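Probable 3-hydroxyisobutyrate dehydrogenase (Pseudomonas aeruginosa, PDB 3OBB) oxidises L-serine and methyl-L-serine with NAD+ as acceptor, acting only weakly on beta-hydroxyisobutyrate, and assembles as a tetramer built from two dimers. Local coordinates at the interface of chains A and B. Coordinates in Å, arbitrary orientation; residue numbers count along the deposited sequence, not the author numbering. Chains: chain A/B, Probable 3-hydroxyisobutyrate dehydrogenase.

Contact 1: the interface of chains A and B. Residues chain A 175, 178, 253, 256-257, 264; chain B 189-190, 193.
A:Cys175 and B:Ala190 meet where the 168-196 helices of the two chains pack together, their CA atoms 5.2 Å apart, while the end of helix 243-260 and the following loop of chain A bring A:Ala257 and A:Thr264 against the same stretch of chain B. The small residues A:Cys175 and B:Ala190 allow this close approach; the thiol SG of A:Cys175 lies 3.7 Å from the backbone O of B:Ala190. B:Leu193 is the wedge of the patch. Its CG stands anti to the backbone N (chi1 179°), which sends the isobutyl group away from its own helix and into chain A. There the two methyls part. B:Leu193 CD1 rests on the backbone of helix 243-260, 3.6 Å from A:Ala257 CA, with A:Ala256 alongside, whereas B:Leu193 CD2 turns to the amide of A:Gln178, 3.6 Å from its OE1. The branch point B:Leu193 CG faces the sulfur A:Cys175 SG at 3.9 Å. A:Gln178 reaches across with an extended chain, and its side chain runs at about a right angle to that of B:Leu193. B:Glu189 likewise extends toward A:Thr264 and lays its carboxylate against the backbone there, OE1 3.4 Å from A:Thr264 C. The carboxylate and the A:Gln178 amide are turned 56° against each other, with B:Glu189 OE2 4.0 Å from A:Gln178 OE1. The thiol, amide and carboxylate border this apolar contact, which rests on van der Waals packing around the leucine. Set between two helices of the partner, the leucine likely sets how the long helices are spaced, and with its symmetry twin it presumably stabilises this pairing of subunits within the homotetramer.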
loop_
_atom_site.group_PDB
_atom_site.type_symbol
_atom_site.label_atom_id
_atom_site.label_comp_id
_atom_site.label_asym_id
_atom_site.label_seq_id
_atom_site.Cartn_x
_atom_site.Cartn_y
_atom_site.Cartn_z
ATOM N N CYS A 175 -17.240 6.930 4.486
ATOM C CA CYS A 175 -16.960 6.305 3.179
ATOM C C CYS A 175 -16.590 7.382 2.148
ATOM O O CYS A 175 -15.631 7.221 1.368
ATOM C CB CYS A 175 -18.203 5.558 2.705
ATOM S SG CYS A 175 -18.527 4.029 3.698
ATOM N N GLN A 178 -13.151 9.076 2.988
ATOM C CA GLN A 178 -12.076 8.152 2.666
ATOM C C GLN A 178 -11.836 8.059 1.146
ATOM O O GLN A 178 -10.687 8.019 0.669
ATOM C CB GLN A 178 -12.323 6.770 3.253
ATOM C CG GLN A 178 -11.126 5.848 3.034
ATOM C CD GLN A 178 -11.300 4.480 3.711
ATOM O OE1 GLN A 178 -12.255 3.744 3.421
ATOM N NE2 GLN A 178 -10.376 4.137 4.591
ATOM N N ALA A 253 -12.914 6.011 9.505
ATOM C CA ALA A 253 -13.208 5.048 8.461
ATOM C C ALA A 253 -12.564 3.667 8.778
ATOM O O ALA A 253 -13.210 2.622 8.601
ATOM C CB ALA A 253 -12.780 5.590 7.091
ATOM N N ALA A 256 -14.708 1.878 11.313
ATOM C CA ALA A 256 -15.861 1.297 10.619
ATOM C C ALA A 256 -15.442 0.044 9.873
ATOM O O ALA A 256 -16.178 -0.908 9.853
ATOM C CB ALA A 256 -16.515 2.303 9.676
ATOM N N ALA A 257 -14.250 0.043 9.294
ATOM C CA ALA A 257 -13.749 -1.121 8.571
ATOM C C ALA A 257 -13.482 -2.284 9.536
ATOM O O ALA A 257 -13.823 -3.428 9.233
ATOM C CB ALA A 257 -12.504 -0.768 7.785
ATOM N N THR A 264 -9.774 -2.142 3.301
ATOM C CA THR A 264 -9.627 -0.791 2.731
ATOM C C THR A 264 -8.169 -0.459 2.339
ATOM O O THR A 264 -7.540 0.451 2.924
ATOM C CB THR A 264 -10.142 0.257 3.700
ATOM O OG1 THR A 264 -9.503 0.056 4.976
ATOM C CG2 THR A 264 -11.628 0.130 3.827
ATOM N N GLU B 189 -14.060 -0.196 -2.847
ATOM C CA GLU B 189 -13.797 -0.419 -1.437
ATOM C C GLU B 189 -14.734 0.433 -0.570
ATOM O O GLU B 189 -15.143 -0.000 0.526
ATOM C CB GLU B 189 -12.315 -0.142 -1.113
ATOM C CG GLU B 189 -12.010 1.228 -0.596
ATOM C CD GLU B 189 -10.495 1.425 -0.265
ATOM O OE1 GLU B 189 -9.683 0.509 -0.544
ATOM O OE2 GLU B 189 -10.151 2.496 0.292
ATOM N N ALA B 190 -15.051 1.639 -1.055
ATOM C CA ALA B 190 -15.972 2.539 -0.334
ATOM C C ALA B 190 -17.383 1.955 -0.361
ATOM O O ALA B 190 -18.042 1.902 0.674
ATOM C CB ALA B 190 -15.949 3.933 -0.942
ATOM N N LEU B 193 -17.504 -1.042 2.005
ATOM C CA LEU B 193 -17.484 -0.574 3.398
ATOM C C LEU B 193 -18.895 -0.069 3.845
ATOM O O LEU B 193 -19.415 -0.461 4.911
ATOM C CB LEU B 193 -16.400 0.495 3.566
ATOM C CG LEU B 193 -16.210 1.140 4.949
ATOM C CD1 LEU B 193 -15.998 0.061 6.060
ATOM C CD2 LEU B 193 -15.086 2.204 4.923
#

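Contact 2: the interface of chains A and B. Residues chain A 124, 136, 138, 176-177; chain B 211-213.
Helix 168-196 of chain A, through A:Asn176, meets the loop 211-213 of chain B, and strands 135-140 and 123-124 of chain A flank the same loop. A:Asn176 carries the polar link. Its CG lies anti to the backbone N (chi1 176°), which carries the carboxamide outward to the partner loop, and both ends of the amide are used. The oxygen A:Asn176 OD1 accepts the backbone N-H of B:Gly213, N to O 3.0 Å; this donor stands above the carbonyl plane, 39° out of it. The nitrogen A:Asn176 ND2 gives one hydrogen bond to the hydroxyl OG of B:Ser212 at 2.9 Å and another, within its own chain, to OD1 of A:Asn177 at 2.9 Å. Both acceptors lie nearly in the plane of the amide. Bonds at both ends of the amide therefore fix its rotation and tell its oxygen end from its nitrogen end. At A:Asn177 the donor comes in the carbonyl plane, at an angle of 155° at the oxygen. Beside this grip, B:Ser211 fits its CB 3.4 Å from A:Asn176 OD1 and 4.0 Å from the CE methyl of A:Met138, a selenomethionine here, whose extended chain brings that methyl to the serine. A:Ser124 and A:Thr136 border the two serines at longer range. In this dehydrogenase family the asparagine four residues beyond the catalytic lysine, here A:Asn177 after A:Lys173, belongs to the active site, so A:Asn176, bonded to it, may act as a second-shell residue that orients it. The patch lies where the nucleotide-binding domain meets the long helix leading into the helical domain, and the partner's loop closes on that junction.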
loop_
_atom_site.group_PDB
_atom_site.type_symbol
_atom_site.label_atom_id
_atom_site.label_comp_id
_atom_site.label_asym_id
_atom_site.label_seq_id
_atom_site.Cartn_x
_atom_site.Cartn_y
_atom_site.Cartn_z
ATOM N N SER A 124 -20.780 17.896 4.928
ATOM C CA SER A 124 -19.721 17.868 3.928
ATOM C C SER A 124 -19.809 19.183 3.130
ATOM O O SER A 124 -20.897 19.687 2.861
ATOM C CB SER A 124 -19.925 16.605 3.073
ATOM O OG SER A 124 -19.187 16.618 1.891
ATOM N N THR A 136 -23.749 19.849 2.411
ATOM C CA THR A 136 -24.583 18.646 2.294
ATOM C C THR A 136 -24.688 17.946 3.638
ATOM O O THR A 136 -23.735 17.886 4.396
ATOM C CB THR A 136 -24.290 17.729 1.045
ATOM O OG1 THR A 136 -24.212 16.319 1.409
ATOM C CG2 THR A 136 -23.098 18.177 0.313
HETATM N N MSE A 138 -25.669 14.432 5.552
HETATM C CA MSE A 138 -25.835 12.988 5.373
HETATM C C MSE A 138 -26.445 12.430 6.648
HETATM O O MSE A 138 -25.834 12.438 7.714
HETATM C CB MSE A 138 -24.501 12.330 5.063
HETATM C CG MSE A 138 -23.859 12.895 3.820
HETATM SE SE MSE A 138 -22.064 12.207 3.568
HETATM C CE MSE A 138 -21.553 13.190 1.969
ATOM N N ASN A 176 -17.372 8.469 2.148
ATOM C CA ASN A 176 -17.202 9.558 1.206
ATOM C C ASN A 176 -15.854 10.210 1.405
ATOM O O ASN A 176 -15.155 10.411 0.446
ATOM C CB ASN A 176 -18.290 10.625 1.355
ATOM C CG ASN A 176 -18.048 11.802 0.446
ATOM O OD1 ASN A 176 -18.472 11.792 -0.704
ATOM N ND2 ASN A 176 -17.293 12.818 0.941
ATOM N N ASN A 177 -15.509 10.565 2.650
ATOM C CA ASN A 177 -14.237 11.240 2.905
ATOM C C ASN A 177 -13.019 10.371 2.701
ATOM O O ASN A 177 -11.977 10.869 2.244
ATOM C CB ASN A 177 -14.221 11.998 4.242
ATOM C CG ASN A 177 -14.868 13.374 4.102
ATOM O OD1 ASN A 177 -15.775 13.512 3.287
ATOM N ND2 ASN A 177 -14.365 14.406 4.829
ATOM N N SER B 211 -21.046 14.238 -4.108
ATOM C CA SER B 211 -20.257 14.892 -3.080
ATOM C C SER B 211 -18.752 14.855 -3.383
ATOM O O SER B 211 -18.345 14.582 -4.526
ATOM C CB SER B 211 -20.588 14.311 -1.699
ATOM O OG SER B 211 -21.993 14.334 -1.503
ATOM N N SER B 212 -17.934 15.154 -2.374
ATOM C CA SER B 212 -16.471 15.261 -2.580
ATOM C C SER B 212 -15.802 13.906 -2.910
ATOM O O SER B 212 -14.691 13.881 -3.393
ATOM C CB SER B 212 -15.809 15.949 -1.387
ATOM O OG SER B 212 -16.089 15.218 -0.209
ATOM N N GLY B 213 -16.509 12.796 -2.706
ATOM C CA GLY B 213 -16.042 11.499 -3.186
ATOM C C GLY B 213 -16.326 11.277 -4.662
ATOM O O GLY B 213 -15.916 10.246 -5.229
#

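Contact 1 and contact 2 lie about 13 Å apart, centre to centre of their C-alpha atoms, along one interface. Both draw on the same turn of A helix 168-196: A:Cys175 and A:Gln178 belong to contact 1, A:Asn176 and A:Asn177 to contact 2. Chain B answers with the far end of its own 168-196 helix in contact 1 and with a loop in contact 2. The centres lie about 9 and 5 Å from the active-site A:Lys173. Two-fold symmetry repeats both contacts, so each subunit flanks its partner's catalytic region, and dimerisation may help order the active sites.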